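Local coordinates for alkaline phosphatase D (Bacillus subtilis, PDB 2YEQ), which hydrolyses phosphate monoesters to an alcohol and phosphate, and is a phosphodiesterase with iron and calcium in its active site, at residues A[2-15]-A[90-104]. Residues are numbered along the deposited sequence; the frame is centred on the assembly and turned at random.
With PE5 (3,6,9,12,15,18,21,24-octaoxahexacosan-1-ol), chain Y; PE5 (3,6,9,12,15,18,21,24-octaoxahexacosan-1-ol), chain P; PE5 (3,6,9,12,15,18,21,24-octaoxahexacosan-1-ol), chain B.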
ATOM      1  N   PRO A   2     -21.656 -23.373  16.801  1.00 39.22           N
ATOM      2  CA  PRO A   2     -20.356 -23.146  17.436  1.00 36.70           C
ATOM      3  C   PRO A   2     -20.505 -22.208  18.624  1.00 34.89           C
ATOM      4  O   PRO A   2     -21.294 -21.251  18.567  1.00 37.33           O
ATOM      5  CB  PRO A   2     -19.513 -22.511  16.327  1.00 36.83           C
ATOM      6  CG  PRO A   2     -20.502 -21.912  15.392  1.00 35.45           C
ATOM      7  CD  PRO A   2     -21.661 -22.870  15.411  1.00 37.80           C
ATOM      8  N   ASN A   3     -19.794 -22.511  19.702  1.00 32.63           N
ATOM      9  CA  ASN A   3     -19.762 -21.657  20.871  1.00 32.90           C
ATOM     10  C   ASN A   3     -18.313 -21.331  21.151  1.00 29.28           C
ATOM     11  O   ASN A   3     -17.426 -22.130  20.886  1.00 34.33           O
ATOM     12  CB  ASN A   3     -20.456 -22.329  22.063  1.00 36.86           C
ATOM     13  CG  ASN A   3     -21.884 -22.794  21.716  1.00 41.71           C
ATOM     14  OD1 ASN A   3     -22.143 -23.993  21.603  1.00 50.55           O
ATOM     15  ND2 ASN A   3     -22.793 -21.847  21.497  1.00 37.59           N
ATOM     16  N   PHE A   4     -18.088 -20.130  21.657  1.00 25.47           N
ATOM     17  CA  PHE A   4     -16.758 -19.603  21.843  1.00 21.95           C
ATOM     18  C   PHE A   4     -16.542 -19.220  23.273  1.00 20.83           C
ATOM     19  O   PHE A   4     -17.484 -18.773  23.945  1.00 21.66           O
ATOM     20  CB  PHE A   4     -16.600 -18.360  20.980  1.00 21.69           C
ATOM     21  CG  PHE A   4     -16.702 -18.647  19.521  1.00 21.37           C
ATOM     22  CD1 PHE A   4     -17.934 -18.755  18.921  1.00 21.67           C
ATOM     23  CD2 PHE A   4     -15.558 -18.859  18.768  1.00 22.06           C
ATOM     24  CE1 PHE A   4     -18.031 -19.041  17.575  1.00 24.76           C
ATOM     25  CE2 PHE A   4     -15.642 -19.157  17.415  1.00 22.63           C
ATOM     26  CZ  PHE A   4     -16.857 -19.236  16.813  1.00 21.53           C
ATOM     27  N   SER A   5     -15.309 -19.370  23.728  1.00 20.83           N
ATOM     28  CA  SER A   5     -14.913 -18.965  25.058  1.00 24.37           C
ATOM     29  C   SER A   5     -14.450 -17.499  25.048  1.00 25.70           C
ATOM     30  O   SER A   5     -14.309 -16.862  26.095  1.00 26.16           O
ATOM     31  CB  SER A   5     -13.823 -19.911  25.587  1.00 25.63           C
ATOM     32  OG  SER A   5     -12.739 -19.945  24.704  1.00 33.24           O
ATOM     33  N   SER A   6     -14.238 -16.951  23.857  1.00 23.05           N
ATOM     34  CA  SER A   6     -13.882 -15.546  23.733  1.00 24.98           C
ATOM     35  C   SER A   6     -14.406 -15.007  22.409  1.00 23.53           C
ATOM     36  O   SER A   6     -14.643 -15.765  21.477  1.00 21.69           O
ATOM     37  CB  SER A   6     -12.367 -15.381  23.829  1.00 27.78           C
ATOM     38  OG  SER A   6     -12.083 -14.075  24.249  1.00 37.45           O
ATOM     39  N   TYR A   7     -14.644 -13.703  22.352  1.00 22.77           N
ATOM     40  CA  TYR A   7     -15.231 -13.069  21.169  1.00 21.09           C
ATOM     41  C   TYR A   7     -14.349 -13.362  19.933  1.00 19.05           C
ATOM     42  O   TYR A   7     -13.155 -13.107  19.971  1.00 21.16           O
ATOM     43  CB  TYR A   7     -15.305 -11.567  21.404  1.00 22.42           C
ATOM     44  CG  TYR A   7     -15.932 -10.822  20.271  1.00 22.33           C
ATOM     45  CD1 TYR A   7     -17.264 -11.040  19.942  1.00 22.79           C
ATOM     46  CD2 TYR A   7     -15.203  -9.907  19.507  1.00 22.03           C
ATOM     47  CE1 TYR A   7     -17.864 -10.364  18.924  1.00 21.40           C
ATOM     48  CE2 TYR A   7     -15.807  -9.221  18.453  1.00 20.73           C
ATOM     49  CZ  TYR A   7     -17.137  -9.446  18.177  1.00 22.31           C
ATOM     50  OH  TYR A   7     -17.781  -8.807  17.122  1.00 23.00           O
ATOM     51  N   PRO A   8     -14.911 -13.942  18.885  1.00 18.32           N
ATOM     52  CA  PRO A   8     -14.047 -14.456  17.803  1.00 20.37           C
ATOM     53  C   PRO A   8     -13.571 -13.417  16.776  1.00 20.13           C
ATOM     54  O   PRO A   8     -12.550 -13.629  16.090  1.00 21.29           O
ATOM     55  CB  PRO A   8     -14.899 -15.535  17.156  1.00 18.67           C
ATOM     56  CG  PRO A   8     -16.313 -15.172  17.473  1.00 19.43           C
ATOM     57  CD  PRO A   8     -16.273 -14.512  18.811  1.00 19.03           C
ATOM     58  N   PHE A   9     -14.270 -12.294  16.664  1.00 21.58           N
ATOM     59  CA  PHE A   9     -13.966 -11.330  15.600  1.00 20.42           C
ATOM     60  C   PHE A   9     -12.968 -10.273  16.093  1.00 21.15           C
ATOM     61  O   PHE A   9     -13.208  -9.078  15.973  1.00 19.61           O
ATOM     62  CB  PHE A   9     -15.249 -10.668  15.087  1.00 20.60           C
ATOM     63  CG  PHE A   9     -16.269 -11.637  14.531  1.00 21.67           C
ATOM     64  CD1 PHE A   9     -16.093 -12.220  13.282  1.00 22.18           C
ATOM     65  CD2 PHE A   9     -17.416 -11.942  15.242  1.00 23.78           C
ATOM     66  CE1 PHE A   9     -17.018 -13.087  12.763  1.00 21.70           C
ATOM     67  CE2 PHE A   9     -18.373 -12.830  14.717  1.00 22.60           C
ATOM     68  CZ  PHE A   9     -18.179 -13.384  13.481  1.00 23.72           C
ATOM     69  N   THR A  10     -11.850 -10.734  16.644  1.00 19.34           N
ATOM     70  CA  THR A  10     -10.835  -9.877  17.247  1.00 19.49           C
ATOM     71  C   THR A  10     -10.092  -9.048  16.193  1.00 18.65           C
ATOM     72  O   THR A  10      -9.415  -8.080  16.537  1.00 19.97           O
ATOM     73  CB  THR A  10      -9.785 -10.750  17.979  1.00 19.94           C
ATOM     74  OG1 THR A  10      -9.271 -11.723  17.036  1.00 20.05           O
ATOM     75  CG2 THR A  10     -10.423 -11.492  19.213  1.00 17.60           C
ATOM     76  N   LEU A  11     -10.161  -9.461  14.932  1.00 18.68           N
ATOM     77  CA  LEU A  11      -9.494  -8.728  13.835  1.00 19.45           C
ATOM     78  C   LEU A  11     -10.485  -7.913  13.030  1.00 19.84           C
ATOM     79  O   LEU A  11     -10.152  -7.384  11.955  1.00 18.74           O
ATOM     80  CB  LEU A  11      -8.764  -9.698  12.909  1.00 19.19           C
ATOM     81  CG  LEU A  11      -7.777 -10.594  13.664  1.00 18.54           C
ATOM     82  CD1 LEU A  11      -6.974 -11.404  12.662  1.00 19.87           C
ATOM     83  CD2 LEU A  11      -6.871  -9.814  14.580  1.00 17.71           C
ATOM     84  N   GLY A  12     -11.711  -7.825  13.547  1.00 20.86           N
ATOM     85  CA  GLY A  12     -12.762  -7.041  12.909  1.00 19.01           C
ATOM     86  C   GLY A  12     -13.229  -7.606  11.592  1.00 18.83           C
ATOM     87  O   GLY A  12     -13.252  -8.827  11.366  1.00 20.37           O
ATOM     88  N   VAL A  13     -13.625  -6.694  10.709  1.00 18.08           N
ATOM     89  CA  VAL A  13     -14.132  -7.025   9.406  1.00 17.10           C
ATOM     90  C   VAL A  13     -13.488  -6.120   8.355  1.00 16.44           C
ATOM     91  O   VAL A  13     -12.804  -5.142   8.690  1.00 20.00           O
ATOM     92  CB  VAL A  13     -15.682  -6.893   9.346  1.00 17.30           C
ATOM     93  CG1 VAL A  13     -16.371  -7.814  10.404  1.00 16.30           C
ATOM     94  CG2 VAL A  13     -16.133  -5.404   9.502  1.00 15.33           C
ATOM     95  N   ALA A  14     -13.679  -6.465   7.096  1.00 16.79           N
ATOM     96  CA  ALA A  14     -13.103  -5.679   6.001  1.00 18.59           C
ATOM     97  C   ALA A  14     -13.889  -5.951   4.752  1.00 18.35           C
ATOM     98  O   ALA A  14     -14.622  -6.946   4.663  1.00 18.59           O
ATOM     99  CB  ALA A  14     -11.587  -6.010   5.777  1.00 16.92           C
ATOM    100  N   SER A  15     -13.758  -5.049   3.786  1.00 19.17           N
ATOM    101  CA  SER A  15     -14.313  -5.262   2.458  1.00 18.98           C
ATOM    102  C   SER A  15     -13.329  -4.785   1.403  1.00 17.41           C
ATOM    103  O   SER A  15     -12.435  -3.988   1.661  1.00 16.43           O
ATOM    104  CB  SER A  15     -15.664  -4.541   2.280  1.00 20.65           C
ATOM    105  OG  SER A  15     -15.498  -3.123   2.221  1.00 20.75           O
ATOM    106  N   TYR A  90     -22.646  -4.501   6.003  1.00 21.16           N
ATOM    107  CA  TYR A  90     -22.473  -5.939   6.068  1.00 20.12           C
ATOM    108  C   TYR A  90     -22.074  -6.369   7.462  1.00 19.81           C
ATOM    109  O   TYR A  90     -21.514  -5.586   8.231  1.00 22.40           O
ATOM    110  CB  TYR A  90     -21.460  -6.415   5.000  1.00 20.58           C
ATOM    111  CG  TYR A  90     -20.046  -5.915   5.235  1.00 19.34           C
ATOM    112  CD1 TYR A  90     -19.641  -4.683   4.748  1.00 18.41           C
ATOM    113  CD2 TYR A  90     -19.113  -6.690   5.938  1.00 18.17           C
ATOM    114  CE1 TYR A  90     -18.366  -4.222   4.970  1.00 20.59           C
ATOM    115  CE2 TYR A  90     -17.833  -6.234   6.157  1.00 18.87           C
ATOM    116  CZ  TYR A  90     -17.456  -5.014   5.679  1.00 17.66           C
ATOM    117  OH  TYR A  90     -16.203  -4.537   5.919  1.00 17.53           O
ATOM    118  N   ARG A  91     -22.371  -7.626   7.791  1.00 21.95           N
ATOM    119  CA  ARG A  91     -21.933  -8.211   9.058  1.00 22.56           C
ATOM    120  C   ARG A  91     -21.953  -9.719   8.971  1.00 21.26           C
ATOM    121  O   ARG A  91     -22.576 -10.295   8.075  1.00 22.04           O
ATOM    122  CB  ARG A  91     -22.815  -7.746  10.221  1.00 23.72           C
ATOM    123  CG  ARG A  91     -24.176  -8.341  10.155  1.00 30.34           C
ATOM    124  CD  ARG A  91     -25.033  -7.965  11.355  1.00 34.06           C
ATOM    125  NE  ARG A  91     -26.402  -8.397  11.099  1.00 38.44           N
ATOM    126  CZ  ARG A  91     -27.441  -8.094  11.866  1.00 40.18           C
ATOM    127  NH1 ARG A  91     -27.283  -7.330  12.942  1.00 34.59           N
ATOM    128  NH2 ARG A  91     -28.645  -8.542  11.534  1.00 43.08           N
ATOM    129  N   PHE A  92     -21.257 -10.337   9.915  1.00 22.01           N
ATOM    130  CA  PHE A  92     -21.151 -11.779   9.992  1.00 22.32           C
ATOM    131  C   PHE A  92     -21.731 -12.252  11.314  1.00 21.48           C
ATOM    132  O   PHE A  92     -21.724 -11.520  12.300  1.00 22.85           O
ATOM    133  CB  PHE A  92     -19.681 -12.216   9.940  1.00 21.45           C
ATOM    134  CG  PHE A  92     -18.963 -11.822   8.682  1.00 19.52           C
ATOM    135  CD1 PHE A  92     -18.960 -12.661   7.577  1.00 20.60           C
ATOM    136  CD2 PHE A  92     -18.275 -10.626   8.609  1.00 20.85           C
ATOM    137  CE1 PHE A  92     -18.273 -12.316   6.429  1.00 20.43           C
ATOM    138  CE2 PHE A  92     -17.585 -10.260   7.440  1.00 19.38           C
ATOM    139  CZ  PHE A  92     -17.590 -11.113   6.359  1.00 19.37           C
ATOM    140  N   LYS A  93     -22.148 -13.511  11.339  1.00 23.17           N
ATOM    141  CA  LYS A  93     -22.630 -14.163  12.553  1.00 26.01           C
ATOM    142  C   LYS A  93     -22.099 -15.588  12.555  1.00 24.27           C
ATOM    143  O   LYS A  93     -22.183 -16.273  11.541  1.00 25.75           O
ATOM    144  CB  LYS A  93     -24.153 -14.174  12.553  1.00 27.20           C
ATOM    145  CG  LYS A  93     -24.806 -14.663  13.810  1.00 35.59           C
ATOM    146  CD  LYS A  93     -26.288 -14.992  13.528  1.00 41.86           C
ATOM    147  CE  LYS A  93     -27.155 -14.979  14.786  1.00 47.46           C
ATOM    148  NZ  LYS A  93     -28.607 -14.824  14.456  1.00 51.86           N
ATOM    149  N   THR A  94     -21.540 -16.011  13.680  1.00 22.50           N
ATOM    150  CA  THR A  94     -21.111 -17.390  13.850  1.00 23.02           C
ATOM    151  C   THR A  94     -21.640 -17.864  15.194  1.00 22.16           C
ATOM    152  O   THR A  94     -21.347 -17.276  16.226  1.00 21.95           O
ATOM    153  CB  THR A  94     -19.573 -17.556  13.665  1.00 21.60           C
ATOM    154  OG1 THR A  94     -19.248 -18.948  13.623  1.00 24.90           O
ATOM    155  CG2 THR A  94     -18.762 -16.826  14.744  1.00 21.21           C
ATOM    156  N   GLY A  95     -22.445 -18.919  15.151  1.00 25.37           N
ATOM    157  CA  GLY A  95     -23.247 -19.330  16.289  1.00 26.30           C
ATOM    158  C   GLY A  95     -24.130 -18.152  16.635  1.00 25.68           C
ATOM    159  O   GLY A  95     -24.884 -17.641  15.796  1.00 27.69           O
ATOM    160  N   HIS A  96     -23.975 -17.666  17.850  1.00 25.85           N
ATOM    161  CA  HIS A  96     -24.705 -16.506  18.320  1.00 25.70           C
ATOM    162  C   HIS A  96     -23.848 -15.233  18.274  1.00 26.72           C
ATOM    163  O   HIS A  96     -24.339 -14.152  18.602  1.00 25.61           O
ATOM    164  CB  HIS A  96     -25.209 -16.768  19.748  1.00 27.70           C
ATOM    165  CG  HIS A  96     -25.983 -18.043  19.882  1.00 29.68           C
ATOM    166  ND1 HIS A  96     -27.351 -18.103  19.721  1.00 31.84           N
ATOM    167  CD2 HIS A  96     -25.570 -19.313  20.112  1.00 31.56           C
ATOM    168  CE1 HIS A  96     -27.751 -19.357  19.873  1.00 32.69           C
ATOM    169  NE2 HIS A  96     -26.689 -20.111  20.099  1.00 35.71           N
ATOM    170  N   GLU A  97     -22.576 -15.360  17.896  1.00 24.18           N
ATOM    171  CA  GLU A  97     -21.641 -14.223  17.940  1.00 23.26           C
ATOM    172  C   GLU A  97     -21.819 -13.328  16.711  1.00 24.83           C
ATOM    173  O   GLU A  97     -21.940 -13.831  15.597  1.00 23.58           O
ATOM    174  CB  GLU A  97     -20.183 -14.699  18.026  1.00 24.01           C
ATOM    175  CG  GLU A  97     -19.861 -15.619  19.207  1.00 25.11           C
ATOM    176  CD  GLU A  97     -19.797 -14.901  20.540  1.00 26.62           C
ATOM    177  OE1 GLU A  97     -19.594 -13.654  20.560  1.00 27.39           O
ATOM    178  OE2 GLU A  97     -19.947 -15.604  21.576  1.00 28.93           O
ATOM    179  N   LEU A  98     -21.852 -12.013  16.926  1.00 24.60           N
ATOM    180  CA  LEU A  98     -22.011 -11.038  15.836  1.00 24.48           C
ATOM    181  C   LEU A  98     -20.745 -10.211  15.642  1.00 21.44           C
ATOM    182  O   LEU A  98     -20.149  -9.744  16.597  1.00 19.20           O
ATOM    183  CB  LEU A  98     -23.149 -10.074  16.138  1.00 27.34           C
ATOM    184  CG  LEU A  98     -24.572 -10.561  15.964  1.00 34.60           C
ATOM    185  CD1 LEU A  98     -25.525  -9.459  16.479  1.00 33.24           C
ATOM    186  CD2 LEU A  98     -24.847 -10.882  14.495  1.00 36.39           C
ATOM    187  N   SER A  99     -20.343 -10.034  14.389  1.00 19.85           N
ATOM    188  CA  SER A  99     -19.208  -9.172  14.059  1.00 19.20           C
ATOM    189  C   SER A  99     -19.581  -7.699  14.193  1.00 20.49           C
ATOM    190  O   SER A  99     -20.765  -7.337  14.189  1.00 21.08           O
ATOM    191  CB  SER A  99     -18.736  -9.442  12.623  1.00 19.27           C
ATOM    192  OG  SER A  99     -19.616  -8.884  11.640  1.00 20.29           O
ATOM    193  N   PRO A 100     -18.583  -6.828  14.302  1.00 22.59           N
ATOM    194  CA  PRO A 100     -18.846  -5.430  13.981  1.00 23.49           C
ATOM    195  C   PRO A 100     -19.511  -5.276  12.607  1.00 22.06           C
ATOM    196  O   PRO A 100     -19.351  -6.116  11.714  1.00 23.61           O
ATOM    197  CB  PRO A 100     -17.456  -4.800  13.966  1.00 22.43           C
ATOM    198  CG  PRO A 100     -16.575  -5.749  14.685  1.00 22.47           C
ATOM    199  CD  PRO A 100     -17.141  -7.083  14.454  1.00 22.58           C
ATOM    200  N   VAL A 101     -20.256  -4.193  12.449  1.00 22.79           N
ATOM    201  CA  VAL A 101     -20.897  -3.885  11.189  1.00 20.51           C
ATOM    202  C   VAL A 101     -19.880  -3.143  10.310  1.00 20.66           C
ATOM    203  O   VAL A 101     -19.182  -2.252  10.757  1.00 21.27           O
ATOM    204  CB  VAL A 101     -22.153  -3.016  11.387  1.00 21.94           C
ATOM    205  CG1 VAL A 101     -22.705  -2.556  10.029  1.00 20.62           C
ATOM    206  CG2 VAL A 101     -23.223  -3.787  12.216  1.00 21.68           C
ATOM    207  N   GLY A 102     -19.793  -3.541   9.060  1.00 21.58           N
ATOM    208  CA  GLY A 102     -18.923  -2.879   8.126  1.00 20.52           C
ATOM    209  C   GLY A 102     -19.743  -2.074   7.136  1.00 25.12           C
ATOM    210  O   GLY A 102     -20.939  -2.341   6.900  1.00 23.79           O
ATOM    211  N   LYS A 103     -19.082  -1.079   6.551  1.00 24.33           N
ATOM    212  CA  LYS A 103     -19.648  -0.292   5.480  1.00 23.34           C
ATOM    213  C   LYS A 103     -18.814  -0.408   4.211  1.00 21.76           C
ATOM    214  O   LYS A 103     -17.578  -0.347   4.249  1.00 22.87           O
ATOM    215  CB  LYS A 103     -19.699   1.154   5.928  1.00 25.91           C
ATOM    216  CG  LYS A 103     -20.417   2.114   5.028  1.00 29.52           C
ATOM    217  CD  LYS A 103     -20.473   3.462   5.794  1.00 34.93           C
ATOM    218  CE  LYS A 103     -21.092   4.602   5.021  1.00 37.82           C
ATOM    219  NZ  LYS A 103     -20.874   5.880   5.800  1.00 37.07           N
ATOM    220  N   THR A 104     -19.488  -0.536   3.090  1.00 20.67           N
ATOM    221  CA  THR A 104     -18.814  -0.670   1.825  1.00 23.38           C
ATOM    222  C   THR A 104     -19.561   0.033   0.692  1.00 25.25           C
ATOM    223  O   THR A 104     -20.624   0.618   0.905  1.00 25.87           O
ATOM    224  CB  THR A 104     -18.613  -2.154   1.481  1.00 23.93           C
ATOM    225  OG1 THR A 104     -17.665  -2.247   0.420  1.00 23.79           O
ATOM    226  CG2 THR A 104     -19.927  -2.849   1.081  1.00 20.91           C
TER
HETATM  227  C50 PE5 Y 557     -16.809 -24.068  17.575  1.00 42.99           C
HETATM  228  O1  PE5 Y 557     -15.758 -23.135  17.879  1.00 46.15           O
HETATM  229  C1  PE5 Y 557     -15.117 -23.398  19.142  1.00 48.31           C
HETATM  230  C2  PE5 Y 557     -14.193 -22.248  19.558  1.00 55.10           C
HETATM  231  O2  PE5 Y 557     -13.883 -22.227  20.971  1.00 58.43           O
HETATM  232  C3  PE5 Y 557     -12.858 -21.282  21.331  1.00 47.34           C
HETATM  233  C4  PE5 Y 557     -13.368 -19.856  21.349  1.00 31.41           C
HETATM  234  C50 PE5 P 546     -31.285  -7.547  13.590  1.00 49.45           C
HETATM  235  O1  PE5 P 546     -30.198  -6.841  14.193  1.00 59.78           O
HETATM  236  C1  PE5 P 546     -29.984  -5.533  13.639  1.00 53.38           C
HETATM  237  C2  PE5 P 546     -28.882  -4.793  14.404  1.00 53.25           C
HETATM  238  O2  PE5 P 546     -27.812  -4.399  13.526  1.00 54.37           O
HETATM  239  C3  PE5 P 546     -26.720  -3.693  14.154  1.00 47.81           C
HETATM  240  C4  PE5 P 546     -25.613  -4.624  14.689  1.00 45.15           C
HETATM  241  O3  PE5 P 546     -25.510  -5.879  14.010  1.00 53.02           O
HETATM  242  C50 PE5 B 581     -24.310   6.814   7.679  1.00 60.04           C
HETATM  243  O1  PE5 B 581     -23.267   5.885   8.002  1.00 60.97           O
HETATM  244  C1  PE5 B 581     -22.663   6.200   9.260  1.00 58.19           C
HETATM  245  C2  PE5 B 581     -21.513   5.250   9.578  1.00 56.09           C
HETATM  246  O2  PE5 B 581     -20.469   5.427   8.613  1.00 56.16           O
HETATM  247  C3  PE5 B 581     -19.152   5.477   9.163  1.00 49.05           C
HETATM  248  C4  PE5 B 581     -18.166   5.607   8.031  1.00 43.56           C
HETATM  249  O   HOH W   1     -22.304 -18.983  19.627  1.00 34.41           O
HETATM  250  O   HOH W   2     -15.576  -2.061   4.765  1.00 17.61           O
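Ser15 OG is gripped twice, by Thr104 OG1 at 3.0 Å and by a water that also bonds Tyr90 OH and the carbonyl of Lys103. This polar end closes an otherwise largely apolar interface, in which the N-terminal segment 2-15 runs alongside the hairpin 90-104 of the PhoD N-terminal domain, from its turn to strand 102-104. At its centre Ser99 CB sits almost squarely over one face of the Phe9 ring, a CH-pi contact 3.7 Å from the centroid. The hydroxyl of the same serine accepts the N-H of Phe92 and donates to the Pro100 carbonyl, leaving CB to meet the ring. Val13 divides its branches: CG1 touches Ser99 CB at 3.6 Å and the edge of the Phe92 ring, whereas CG2 packs against Tyr90. With CG anti to the backbone N (chi1 -178°), Tyr7 reaches along the hairpin, and its OH donates to a lone pair of Leu98 O at 2.6 Å, in the carbonyl plane. Near the type II' turn, Thr94 CG2 touches Phe4 CE1 at 3.7 Å, while its OG1 is hydrogen-bonded to the backbone carbonyl of Pro45. No backbone bond pairs the segments, so side-chain packing round Phe9 and Val13, with a few side-chain and water bonds, holds segment 2-15 to the four-stranded sheet.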